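Local coordinates for protein acetone carboxylase alpha subunit (Xanthobacter autotrophicus Py2, PDB 5M45) that serves as the alpha subunit of a bacterial carboxylase complex, belongs to the hydantoinase B/oxoprolinase family and carries a manganese site, at residues G286-V291 against M322-D327; G328-D333 against Y376-R381; H348-T353 against V771-E776. All coordinates share one frame; numbering follows the deposited sequence.

Contact 1. Residues G286-V291 against M322-D327; sequences GTYRQV and MTIRRD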
loop_
_atom_site.group_PDB
_atom_site.type_symbol
_atom_site.label_atom_id
_atom_site.label_comp_id
_atom_site.label_asym_id
_atom_site.label_seq_id
_atom_site.Cartn_x
_atom_site.Cartn_y
_atom_site.Cartn_z
ATOM N N GLY A 286 -27.935 36.195 -13.444
ATOM C CA GLY A 286 -27.337 37.032 -12.411
ATOM C C GLY A 286 -26.101 36.441 -11.754
ATOM O O GLY A 286 -25.590 35.384 -12.201
ATOM N N THR A 287 -25.601 37.135 -10.732
ATOM C CA THR A 287 -24.472 36.671 -9.943
ATOM C C THR A 287 -24.926 36.362 -8.513
ATOM O O THR A 287 -25.593 37.193 -7.899
ATOM C CB THR A 287 -23.319 37.687 -9.927
ATOM O OG1 THR A 287 -22.910 37.925 -11.265
ATOM C CG2 THR A 287 -22.132 37.177 -9.140
ATOM N N TYR A 288 -24.582 35.171 -8.037
ATOM C CA TYR A 288 -24.951 34.643 -6.702
ATOM C C TYR A 288 -23.650 34.380 -5.920
ATOM O O TYR A 288 -22.722 33.741 -6.472
ATOM C CB TYR A 288 -25.741 33.320 -6.839
ATOM C CG TYR A 288 -27.025 33.422 -7.670
ATOM C CD1 TYR A 288 -26.982 33.465 -9.075
ATOM C CD2 TYR A 288 -28.268 33.449 -7.069
ATOM C CE1 TYR A 288 -28.132 33.588 -9.834
ATOM C CE2 TYR A 288 -29.430 33.552 -7.826
ATOM C CZ TYR A 288 -29.365 33.625 -9.207
ATOM O OH TYR A 288 -30.519 33.738 -9.963
ATOM N N ARG A 289 -23.557 34.855 -4.671
ATOM C CA ARG A 289 -22.340 34.725 -3.875
ATOM C C ARG A 289 -22.665 34.022 -2.538
ATOM O O ARG A 289 -23.620 34.382 -1.866
ATOM C CB ARG A 289 -21.692 36.107 -3.614
ATOM C CG ARG A 289 -21.480 36.949 -4.871
ATOM C CD ARG A 289 -20.928 38.356 -4.572
ATOM N NE ARG A 289 -21.007 39.187 -5.797
ATOM C CZ ARG A 289 -22.091 39.836 -6.224
ATOM N NH1 ARG A 289 -23.255 39.865 -5.524
ATOM N NH2 ARG A 289 -22.018 40.515 -7.346
ATOM N N GLN A 290 -21.863 33.016 -2.192
ATOM C CA GLN A 290 -22.073 32.195 -0.995
ATOM C C GLN A 290 -20.770 31.502 -0.571
ATOM O O GLN A 290 -19.772 31.510 -1.327
ATOM C CB GLN A 290 -23.220 31.185 -1.195
ATOM C CG GLN A 290 -23.090 30.277 -2.428
ATOM C CD GLN A 290 -23.553 30.968 -3.739
ATOM O OE1 GLN A 290 -24.697 31.428 -3.826
ATOM N NE2 GLN A 290 -22.656 31.058 -4.729
ATOM N N VAL A 291 -20.766 30.917 0.635
ATOM C CA VAL A 291 -19.547 30.326 1.201
ATOM C C VAL A 291 -19.894 29.192 2.190
ATOM O O VAL A 291 -20.970 29.204 2.817
ATOM C CB VAL A 291 -18.651 31.405 1.832
ATOM C CG1 VAL A 291 -19.338 32.090 2.987
ATOM C CG2 VAL A 291 -17.296 30.866 2.264
ATOM N N MET A 322 -21.144 32.285 -8.342
ATOM C CA MET A 322 -21.977 31.517 -9.293
ATOM C C MET A 322 -22.623 32.524 -10.287
ATOM O O MET A 322 -23.295 33.443 -9.849
ATOM C CB MET A 322 -23.059 30.699 -8.533
ATOM C CG MET A 322 -24.151 30.006 -9.384
ATOM S SD MET A 322 -25.590 29.482 -8.381
ATOM C CE MET A 322 -24.797 28.234 -7.304
ATOM N N THR A 323 -22.408 32.338 -11.584
ATOM C CA THR A 323 -22.950 33.211 -12.635
ATOM C C THR A 323 -23.890 32.414 -13.558
ATOM O O THR A 323 -23.453 31.435 -14.151
ATOM C CB THR A 323 -21.814 33.833 -13.492
ATOM O OG1 THR A 323 -20.902 34.499 -12.640
ATOM C CG2 THR A 323 -22.359 34.878 -14.487
ATOM N N ILE A 324 -25.166 32.816 -13.648
ATOM C CA ILE A 324 -26.120 32.237 -14.602
ATOM C C ILE A 324 -26.265 33.270 -15.715
ATOM O O ILE A 324 -26.598 34.433 -15.449
ATOM C CB ILE A 324 -27.466 31.916 -13.912
ATOM C CG1 ILE A 324 -27.256 30.856 -12.815
ATOM C CG2 ILE A 324 -28.507 31.391 -14.907
ATOM C CD1 ILE A 324 -28.479 30.511 -11.996
ATOM N N ARG A 325 -25.988 32.845 -16.948
ATOM C CA ARG A 325 -26.030 33.712 -18.144
ATOM C C ARG A 325 -27.383 33.688 -18.882
ATOM O O ARG A 325 -28.141 32.736 -18.773
ATOM C CB ARG A 325 -24.922 33.315 -19.143
ATOM C CG ARG A 325 -23.519 33.328 -18.555
ATOM C CD ARG A 325 -22.458 33.628 -19.612
ATOM N NE ARG A 325 -21.100 33.460 -19.092
ATOM C CZ ARG A 325 -20.444 32.306 -18.989
ATOM N NH1 ARG A 325 -20.963 31.150 -19.408
ATOM N NH2 ARG A 325 -19.228 32.316 -18.449
ATOM N N ARG A 326 -27.625 34.723 -19.678
ATOM C CA ARG A 326 -28.811 34.798 -20.520
ATOM C C ARG A 326 -29.009 33.636 -21.470
ATOM O O ARG A 326 -30.150 33.270 -21.764
ATOM C CB ARG A 326 -28.818 36.093 -21.333
ATOM C CG ARG A 326 -29.077 37.315 -20.479
ATOM C CD ARG A 326 -28.821 38.566 -21.255
ATOM N NE ARG A 326 -28.806 39.737 -20.364
ATOM C CZ ARG A 326 -28.974 40.993 -20.758
ATOM N NH1 ARG A 326 -29.208 41.253 -22.025
ATOM N NH2 ARG A 326 -28.968 41.964 -19.885
ATOM N N ASP A 327 -27.906 33.035 -21.933
ATOM C CA ASP A 327 -28.002 31.903 -22.874
ATOM C C ASP A 327 -28.227 30.550 -22.201
ATOM O O ASP A 327 -28.275 29.533 -22.889
ATOM C CB ASP A 327 -26.801 31.878 -23.835
ATOM C CG ASP A 327 -25.474 31.486 -23.161
ATOM O OD1 ASP A 327 -25.405 31.358 -21.913
ATOM O OD2 ASP A 327 -24.444 31.318 -23.900
HETATM O O HOH W 1 -20.434 37.071 -12.030
#
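Residues 286-291 and 322-324 run antiparallel as neighbouring strands, their short axes 4.8 Å apart, and are joined by two pairs of backbone hydrogen bonds, Gly286 with Ile324 and Tyr288 with Met322. The Tyr288-Met322 pair is nearly straight: Tyr288 N reaches Met322 O at 2.8 Å, with 170° at the hydrogen. Gly286 suits its place because its backbone angles would press a CB against the preceding carbonyl oxygen. Thr287 and Thr323 form the non-hydrogen-bonded pair between them and turn their side chains to the same face. Their hydroxyls stand 4.2 Å apart, OG1 to OG1, and one water lies 2.7 Å from OG1 of Thr287 and bonds to both. In each threonine OG1 stands anti to the carbonyl carbon (chi1 -58° and -55°), which turns both hydroxyls to this shared water. The other face is mostly apolar. Met322 SD lies 4.8 Å from the centre of the Tyr288 ring, obliquely placed, in a Met-aromatic contact, while CE1 of the same ring meets Ile324 CD1 at 3.8 Å. A polarisable sulfur and the CG1-CD1 arm of a beta-branched isoleucine thus pack against one aromatic ring, whose hydroxyl bonds to Ile284 O. Gln290 bends at chi2, which folds CD back; NE2 then lies beside Met322 CB and makes a weak bond to Tyr288 O. Helix 401-422 packs on Tyr288 and Gln290. Strands 286-297, 313-324 and 330-333 form an antiparallel meander; the first is outermost within the chain, and its Gly286, Thr287 and Tyr288 pair with a strand of another protein chain, so the sheet continues across the interface.

Contact 2. Residues G328-D333 against Y376-R381; sequences GTWRLD and YGTEFR. With AE4 (3,6,9,12,15-pentaoxaheptadecan-1-ol), chain P.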
loop_
_atom_site.group_PDB
_atom_site.type_symbol
_atom_site.label_atom_id
_atom_site.label_comp_id
_atom_site.label_asym_id
_atom_site.label_seq_id
_atom_site.Cartn_x
_atom_site.Cartn_y
_atom_site.Cartn_z
ATOM N N GLY A 328 -28.364 30.521 -20.872
ATOM C CA GLY A 328 -28.609 29.260 -20.170
ATOM C C GLY A 328 -27.362 28.451 -19.801
ATOM O O GLY A 328 -27.484 27.331 -19.296
ATOM N N THR A 329 -26.175 29.009 -20.057
ATOM C CA THR A 329 -24.920 28.494 -19.527
ATOM C C THR A 329 -24.745 29.005 -18.096
ATOM O O THR A 329 -25.338 30.012 -17.703
ATOM C CB THR A 329 -23.683 28.895 -20.389
ATOM O OG1 THR A 329 -23.564 30.311 -20.504
ATOM C CG2 THR A 329 -23.743 28.289 -21.805
ATOM N N TRP A 330 -23.904 28.320 -17.328
ATOM C CA TRP A 330 -23.570 28.784 -15.973
ATOM C C TRP A 330 -22.130 28.435 -15.564
ATOM O O TRP A 330 -21.476 27.611 -16.209
ATOM C CB TRP A 330 -24.624 28.367 -14.933
ATOM C CG TRP A 330 -24.666 26.950 -14.521
ATOM C CD1 TRP A 330 -24.471 25.853 -15.309
ATOM C CD2 TRP A 330 -24.957 26.451 -13.214
ATOM N NE1 TRP A 330 -24.587 24.707 -14.563
ATOM C CE2 TRP A 330 -24.891 25.042 -13.279
ATOM C CE3 TRP A 330 -25.260 27.057 -11.982
ATOM C CZ2 TRP A 330 -25.127 24.240 -12.169
ATOM C CZ3 TRP A 330 -25.473 26.264 -10.869
ATOM C CH2 TRP A 330 -25.427 24.854 -10.972
ATOM N N ARG A 331 -21.634 29.151 -14.545
ATOM C CA ARG A 331 -20.237 29.133 -14.186
ATOM C C ARG A 331 -20.092 29.178 -12.669
ATOM O O ARG A 331 -20.780 29.956 -11.995
ATOM C CB ARG A 331 -19.504 30.306 -14.858
ATOM C CG ARG A 331 -18.021 30.417 -14.565
ATOM C CD ARG A 331 -17.463 31.678 -15.259
ATOM N NE ARG A 331 -16.025 31.834 -15.054
ATOM C CZ ARG A 331 -15.081 31.174 -15.711
ATOM N NH1 ARG A 331 -15.392 30.313 -16.680
ATOM N NH2 ARG A 331 -13.807 31.375 -15.395
ATOM N N LEU A 332 -19.194 28.337 -12.145
ATOM C CA LEU A 332 -18.889 28.296 -10.716
ATOM C C LEU A 332 -17.391 28.480 -10.496
ATOM O O LEU A 332 -16.601 27.659 -10.959
ATOM C CB LEU A 332 -19.368 26.999 -10.110
ATOM C CG LEU A 332 -20.894 26.860 -10.244
ATOM C CD1 LEU A 332 -21.246 25.930 -11.375
ATOM C CD2 LEU A 332 -21.540 26.351 -8.956
ATOM N N ASP A 333 -17.018 29.553 -9.780
ATOM C CA ASP A 333 -15.624 29.970 -9.596
ATOM C C ASP A 333 -15.317 29.957 -8.097
ATOM O O ASP A 333 -15.992 30.653 -7.317
ATOM C CB ASP A 333 -15.454 31.374 -10.211
ATOM C CG ASP A 333 -13.997 31.886 -10.182
ATOM O OD1 ASP A 333 -13.131 31.360 -9.464
ATOM O OD2 ASP A 333 -13.703 32.859 -10.924
ATOM N N TYR A 376 -20.782 18.964 -19.461
ATOM C CA TYR A 376 -20.400 19.776 -20.627
ATOM C C TYR A 376 -21.157 21.132 -20.664
ATOM O O TYR A 376 -20.682 22.085 -21.281
ATOM C CB TYR A 376 -20.555 19.004 -21.971
ATOM C CG TYR A 376 -19.524 17.893 -22.167
ATOM C CD1 TYR A 376 -18.225 18.208 -22.557
ATOM C CD2 TYR A 376 -19.808 16.549 -21.888
ATOM C CE1 TYR A 376 -17.265 17.223 -22.693
ATOM C CE2 TYR A 376 -18.856 15.556 -22.042
ATOM C CZ TYR A 376 -17.574 15.895 -22.438
ATOM O OH TYR A 376 -16.588 14.939 -22.559
ATOM N N GLY A 377 -22.314 21.246 -20.008
ATOM C CA GLY A 377 -23.060 22.499 -19.968
ATOM C C GLY A 377 -22.764 23.404 -18.783
ATOM O O GLY A 377 -23.461 24.382 -18.585
ATOM N N THR A 378 -21.733 23.087 -17.999
ATOM C CA THR A 378 -21.329 23.861 -16.804
ATOM C C THR A 378 -19.831 24.237 -16.893
ATOM O O THR A 378 -19.018 23.423 -17.299
ATOM C CB THR A 378 -21.565 23.003 -15.532
ATOM O OG1 THR A 378 -22.900 22.492 -15.503
ATOM C CG2 THR A 378 -21.307 23.804 -14.270
ATOM N N GLU A 379 -19.484 25.484 -16.567
ATOM C CA GLU A 379 -18.073 25.906 -16.508
ATOM C C GLU A 379 -17.594 25.915 -15.039
ATOM O O GLU A 379 -18.327 26.395 -14.164
ATOM C CB GLU A 379 -17.885 27.295 -17.098
ATOM C CG GLU A 379 -18.152 27.424 -18.591
ATOM C CD GLU A 379 -18.240 28.883 -19.039
ATOM O OE1 GLU A 379 -18.917 29.095 -20.064
ATOM O OE2 GLU A 379 -17.772 29.819 -18.336
ATOM N N PHE A 380 -16.401 25.352 -14.765
ATOM C CA PHE A 380 -15.841 25.328 -13.417
ATOM C C PHE A 380 -14.457 25.960 -13.398
ATOM O O PHE A 380 -13.652 25.716 -14.291
ATOM C CB PHE A 380 -15.712 23.895 -12.864
ATOM C CG PHE A 380 -16.990 23.072 -12.862
ATOM C CD1 PHE A 380 -17.869 23.100 -11.776
ATOM C CD2 PHE A 380 -17.260 22.172 -13.905
ATOM C CE1 PHE A 380 -19.002 22.291 -11.739
ATOM C CE2 PHE A 380 -18.382 21.353 -13.870
ATOM C CZ PHE A 380 -19.260 21.435 -12.789
ATOM N N ARG A 381 -14.197 26.784 -12.376
ATOM C CA ARG A 381 -12.855 27.328 -12.134
ATOM C C ARG A 381 -12.395 27.010 -10.692
ATOM O O ARG A 381 -12.976 27.523 -9.716
ATOM C CB ARG A 381 -12.773 28.840 -12.431
ATOM C CG ARG A 381 -11.417 29.446 -12.074
ATOM C CD ARG A 381 -11.107 30.798 -12.740
ATOM N NE ARG A 381 -9.753 31.279 -12.397
ATOM C CZ ARG A 381 -9.388 31.870 -11.245
ATOM N NH1 ARG A 381 -10.259 32.119 -10.276
ATOM N NH2 ARG A 381 -8.122 32.241 -11.070
HETATM C C2 AE4 P . -14.202 26.087 -22.373
HETATM C C3 AE4 P . -13.503 24.864 -22.965
HETATM O O4 AE4 P . -14.487 23.912 -23.381
HETATM C C5 AE4 P . -14.043 22.938 -24.338
HETATM C C6 AE4 P . -14.839 21.636 -24.192
HETATM O O7 AE4 P . -14.053 20.566 -23.643
HETATM C C8 AE4 P . -13.769 20.743 -22.247
HETATM C C9 AE4 P . -12.868 19.616 -21.773
HETATM C C11 AE4 P . -13.920 18.674 -19.822
HETATM O O10 AE4 P . -13.677 18.575 -21.223
HETATM C C12 AE4 P . -15.394 18.421 -19.559
HETATM O O13 AE4 P . -15.650 17.021 -19.434
HETATM C C14 AE4 P . -16.804 16.759 -18.646
HETATM C C15 AE4 P . -17.149 15.275 -18.709
HETATM O O16 AE4 P . -16.187 14.557 -17.936
HETATM C C17 AE4 P . -16.615 14.224 -16.621
HETATM C C18 AE4 P . -15.559 13.309 -16.012
HETATM O O19 AE4 P . -15.389 12.139 -16.846
HETATM O O HOH W 2 -25.921 25.009 -19.847
#
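Trp330 to Asp333 lie beside Thr378 to Arg381 as parallel strands, the one parallel pairing in a four-stranded mixed sheet; helix 349-361 falls in the connection between them. Three backbone bonds of 2.9 Å alternate: Glu379 N to Trp330 O, Leu332 N to Glu379 O and Arg381 N to Leu332 O. On the apolar face Trp330 gives its indole N-H to Thr378 OG1, 28° out of the ring plane; that hydroxyl also bonds to Ala374 O, whereas the buried Trp330 N has no partner in the model. Leu332 CD1 sits over the centre of the indole and meets Thr378 CG2 at 3.6 Å. The other face is ionic. Arg331 CG stands anti to N (chi1 180°) and the chain stays extended to NE; NH1 then forms a salt bridge with Glu379 OE2 at 2.9 Å, on the anti side of the carboxylate. Glu379 OE2 also takes Arg325 NH2, and Arg331 NH2 turns to Glu775, so both charges are shared. Asp333 OD2 pairs with Arg727, and Arg381 NH1 with Glu335. One water donates to Gly328 O and Gly377 O, while Tyr376 lays a ring face against AE4. Arg381 NH1 forms a salt bridge with Asp333, on the syn lone pair of OD1, at 3.1 Å.

Contact 3. Residues H348-T353 against V771-E776; sequences HQVSFT and VQFVEE. With AE4 (3,6,9,12,15-pentaoxaheptadecan-1-ol), chain P.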
loop_
_atom_site.group_PDB
_atom_site.type_symbol
_atom_site.label_atom_id
_atom_site.label_comp_id
_atom_site.label_asym_id
_atom_site.label_seq_id
_atom_site.Cartn_x
_atom_site.Cartn_y
_atom_site.Cartn_z
ATOM N N HIS A 348 -10.044 16.392 -5.328
ATOM C CA HIS A 348 -9.527 16.413 -6.692
ATOM C C HIS A 348 -10.566 17.124 -7.547
ATOM O O HIS A 348 -11.758 17.136 -7.179
ATOM C CB HIS A 348 -9.303 14.976 -7.167
ATOM C CG HIS A 348 -8.588 14.835 -8.478
ATOM N ND1 HIS A 348 -9.226 14.979 -9.685
ATOM C CD2 HIS A 348 -7.321 14.452 -8.774
ATOM C CE1 HIS A 348 -8.373 14.752 -10.676
ATOM N NE2 HIS A 348 -7.211 14.417 -10.148
ATOM N N GLN A 349 -10.132 17.729 -8.652
ATOM C CA GLN A 349 -11.055 18.454 -9.532
ATOM C C GLN A 349 -12.239 17.582 -10.011
ATOM O O GLN A 349 -13.364 18.054 -10.093
ATOM C CB GLN A 349 -10.296 19.158 -10.691
ATOM C CG GLN A 349 -9.732 18.225 -11.768
ATOM C CD GLN A 349 -9.094 19.031 -12.906
ATOM O OE1 GLN A 349 -9.660 19.167 -13.974
ATOM N NE2 GLN A 349 -7.927 19.577 -12.658
ATOM N N VAL A 350 -11.990 16.323 -10.323
ATOM C CA VAL A 350 -13.024 15.383 -10.759
ATOM C C VAL A 350 -14.060 15.086 -9.662
ATOM O O VAL A 350 -15.268 15.175 -9.926
ATOM C CB VAL A 350 -12.411 14.045 -11.270
ATOM C CG1 VAL A 350 -13.498 13.019 -11.531
ATOM C CG2 VAL A 350 -11.562 14.256 -12.538
ATOM N N SER A 351 -13.622 14.692 -8.461
ATOM C CA SER A 351 -14.580 14.406 -7.394
ATOM C C SER A 351 -15.363 15.672 -6.970
ATOM O O SER A 351 -16.558 15.594 -6.706
ATOM C CB SER A 351 -13.888 13.753 -6.189
ATOM O OG SER A 351 -12.854 14.587 -5.641
ATOM N N PHE A 352 -14.675 16.823 -6.905
ATOM C CA PHE A 352 -15.344 18.057 -6.560
ATOM C C PHE A 352 -16.451 18.450 -7.557
ATOM O O PHE A 352 -17.585 18.719 -7.146
ATOM C CB PHE A 352 -14.343 19.215 -6.406
ATOM C CG PHE A 352 -14.969 20.496 -5.893
ATOM C CD1 PHE A 352 -15.196 20.662 -4.541
ATOM C CD2 PHE A 352 -15.340 21.484 -6.754
ATOM C CE1 PHE A 352 -15.803 21.834 -4.056
ATOM C CE2 PHE A 352 -15.909 22.689 -6.274
ATOM C CZ PHE A 352 -16.160 22.844 -4.931
ATOM N N THR A 353 -16.142 18.457 -8.846
ATOM C CA THR A 353 -17.107 18.844 -9.885
ATOM C C THR A 353 -18.204 17.766 -10.143
ATOM O O THR A 353 -19.385 18.114 -10.452
ATOM C CB THR A 353 -16.414 19.232 -11.197
ATOM O OG1 THR A 353 -15.672 18.128 -11.728
ATOM C CG2 THR A 353 -15.500 20.462 -11.003
ATOM N N VAL A 771 -5.537 14.580 -17.230
ATOM C CA VAL A 771 -6.649 15.071 -18.055
ATOM C C VAL A 771 -7.224 16.331 -17.401
ATOM O O VAL A 771 -7.510 16.326 -16.216
ATOM C CB VAL A 771 -7.751 13.997 -18.237
ATOM C CG1 VAL A 771 -8.788 14.458 -19.288
ATOM C CG2 VAL A 771 -7.126 12.667 -18.641
ATOM N N GLN A 772 -7.429 17.384 -18.188
ATOM C CA GLN A 772 -7.882 18.650 -17.634
ATOM C C GLN A 772 -9.408 18.778 -17.812
ATOM O O GLN A 772 -9.916 18.605 -18.931
ATOM C CB GLN A 772 -7.143 19.772 -18.347
ATOM C CG GLN A 772 -7.268 21.119 -17.657
ATOM C CD GLN A 772 -6.739 21.100 -16.232
ATOM O OE1 GLN A 772 -7.414 21.517 -15.277
ATOM N NE2 GLN A 772 -5.532 20.585 -16.072
ATOM N N PHE A 773 -10.140 19.026 -16.720
ATOM C CA PHE A 773 -11.607 19.157 -16.765
ATOM C C PHE A 773 -12.124 20.547 -16.359
ATOM O O PHE A 773 -13.311 20.787 -16.519
ATOM C CB PHE A 773 -12.303 18.092 -15.876
ATOM C CG PHE A 773 -11.958 16.678 -16.208
ATOM C CD1 PHE A 773 -12.676 15.959 -17.178
ATOM C CD2 PHE A 773 -10.942 16.046 -15.557
ATOM C CE1 PHE A 773 -12.330 14.645 -17.490
ATOM C CE2 PHE A 773 -10.630 14.696 -15.821
ATOM C CZ PHE A 773 -11.312 14.010 -16.806
ATOM N N VAL A 774 -11.279 21.413 -15.793
ATOM C CA VAL A 774 -11.683 22.712 -15.252
ATOM C C VAL A 774 -10.650 23.781 -15.646
ATOM O O VAL A 774 -9.549 23.451 -16.085
ATOM C CB VAL A 774 -11.809 22.694 -13.707
ATOM C CG1 VAL A 774 -12.725 21.569 -13.237
ATOM C CG2 VAL A 774 -10.449 22.513 -13.026
ATOM N N GLU A 775 -11.007 25.041 -15.481
ATOM C CA GLU A 775 -10.052 26.152 -15.541
ATOM C C GLU A 775 -9.382 26.207 -14.189
ATOM O O GLU A 775 -10.048 26.010 -13.182
ATOM C CB GLU A 775 -10.752 27.492 -15.824
ATOM C CG GLU A 775 -11.398 27.558 -17.185
ATOM C CD GLU A 775 -12.275 28.796 -17.351
ATOM O OE1 GLU A 775 -11.870 29.904 -16.888
ATOM O OE2 GLU A 775 -13.385 28.651 -17.924
ATOM N N GLU A 776 -8.063 26.447 -14.168
ATOM C CA GLU A 776 -7.303 26.416 -12.905
ATOM C C GLU A 776 -6.274 27.522 -12.700
ATOM O O GLU A 776 -6.390 28.549 -13.345
ATOM C CB GLU A 776 -6.692 25.032 -12.683
ATOM C CG GLU A 776 -5.682 24.631 -13.708
ATOM C CD GLU A 776 -5.097 23.268 -13.410
ATOM O OE1 GLU A 776 -3.889 23.122 -13.706
ATOM O OE2 GLU A 776 -5.788 22.352 -12.883
ATOM O OXT GLU A 776 -5.402 27.449 -11.784
HETATM C C2 AE4 P . -14.202 26.087 -22.373
HETATM C C3 AE4 P . -13.503 24.864 -22.965
HETATM O O4 AE4 P . -14.487 23.912 -23.381
HETATM C C5 AE4 P . -14.043 22.938 -24.338
HETATM C C6 AE4 P . -14.839 21.636 -24.192
HETATM O O7 AE4 P . -14.053 20.566 -23.643
HETATM C C8 AE4 P . -13.769 20.743 -22.247
HETATM C C9 AE4 P . -12.868 19.616 -21.773
HETATM C C11 AE4 P . -13.920 18.674 -19.822
HETATM O O10 AE4 P . -13.677 18.575 -21.223
HETATM C C12 AE4 P . -15.394 18.421 -19.559
HETATM O O13 AE4 P . -15.650 17.021 -19.434
HETATM C C14 AE4 P . -16.804 16.759 -18.646
HETATM C C15 AE4 P . -17.149 15.275 -18.709
HETATM O O16 AE4 P . -16.187 14.557 -17.936
HETATM C C17 AE4 P . -16.615 14.224 -16.621
HETATM C C18 AE4 P . -15.559 13.309 -16.012
HETATM O O19 AE4 P . -15.389 12.139 -16.846
#
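Gln349, in the first turn of helix 349-361, reaches across to the carboxy-terminal tail 771-776 and takes the backbone N-H of Phe773 on its OE1, at 2.8 Å. Its CG occupies the crowded position between backbone N and carbonyl carbon (chi1 71°), and the chain then runs extended, long enough for the amide to meet the tail backbone. The N-H comes in at 152° and is somewhat tilted from the amide plane. NE2 makes a weak bond to Asn389 OD1. Gln349 and Val774 slide past each other in opposite directions, Val774 CG2 lying 3.7 Å from Gln349 CD, so the amide is flanked by a methyl. One turn further on, Thr353 points CG2 at Val774 CG1, 3.7 Å away; its chi1 of 61° turns OG1 back to the helix, where it donates to Gln349 O. Thr353 N reaches that same oxygen from the opposite face of the carbonyl plane. Val350 has CG2 anti to the carbonyl carbon, and this methyl packs tightly on the Phe773 ring, 3.4 Å from CE2. AE4 comes obliquely from the same side of the ring plane as Val350, with its C18 3.8 Å from Phe773 CE1; Lys120 and Ala117 of helix 111-124 also touch the ring. The helix start is capped by His348, whose ND1 accepts from Val350 N in the ring plane, leaving NE2 for a weak bond to Leu145 O. Glu776, the last residue, directs OE2 to Asn389. The bond to Gln349 OE1 fixes the backbone at Phe773, while Glu775 is held by Arg331 and by backbone bonds to Phe380; together these probably help set the Phe773 ring in the AE4 pocket wall.

In the fold
Contacts 1 and 2 belong to one four-stranded mixed sheet, since strands 313-324 and 330-333 are neighbours in it. Contact 1 is the more buried within the assembly and sits at the sheet edge facing another protein chain; its chemistry is mainly backbone pairing and apolar packing. Contact 2 is partly buried and adds charge pairs on one face. Arg325 links the two through Glu379. Contact 3, also partly buried, joins a helix to the chain end through a glutamine-to-backbone bond and apolar packing, and meets contact 2 through Phe380 and the Arg331-Glu775 salt bridge. Contacts 2 and 3 both touch AE4, whereas contacts 1 and 3 do not touch.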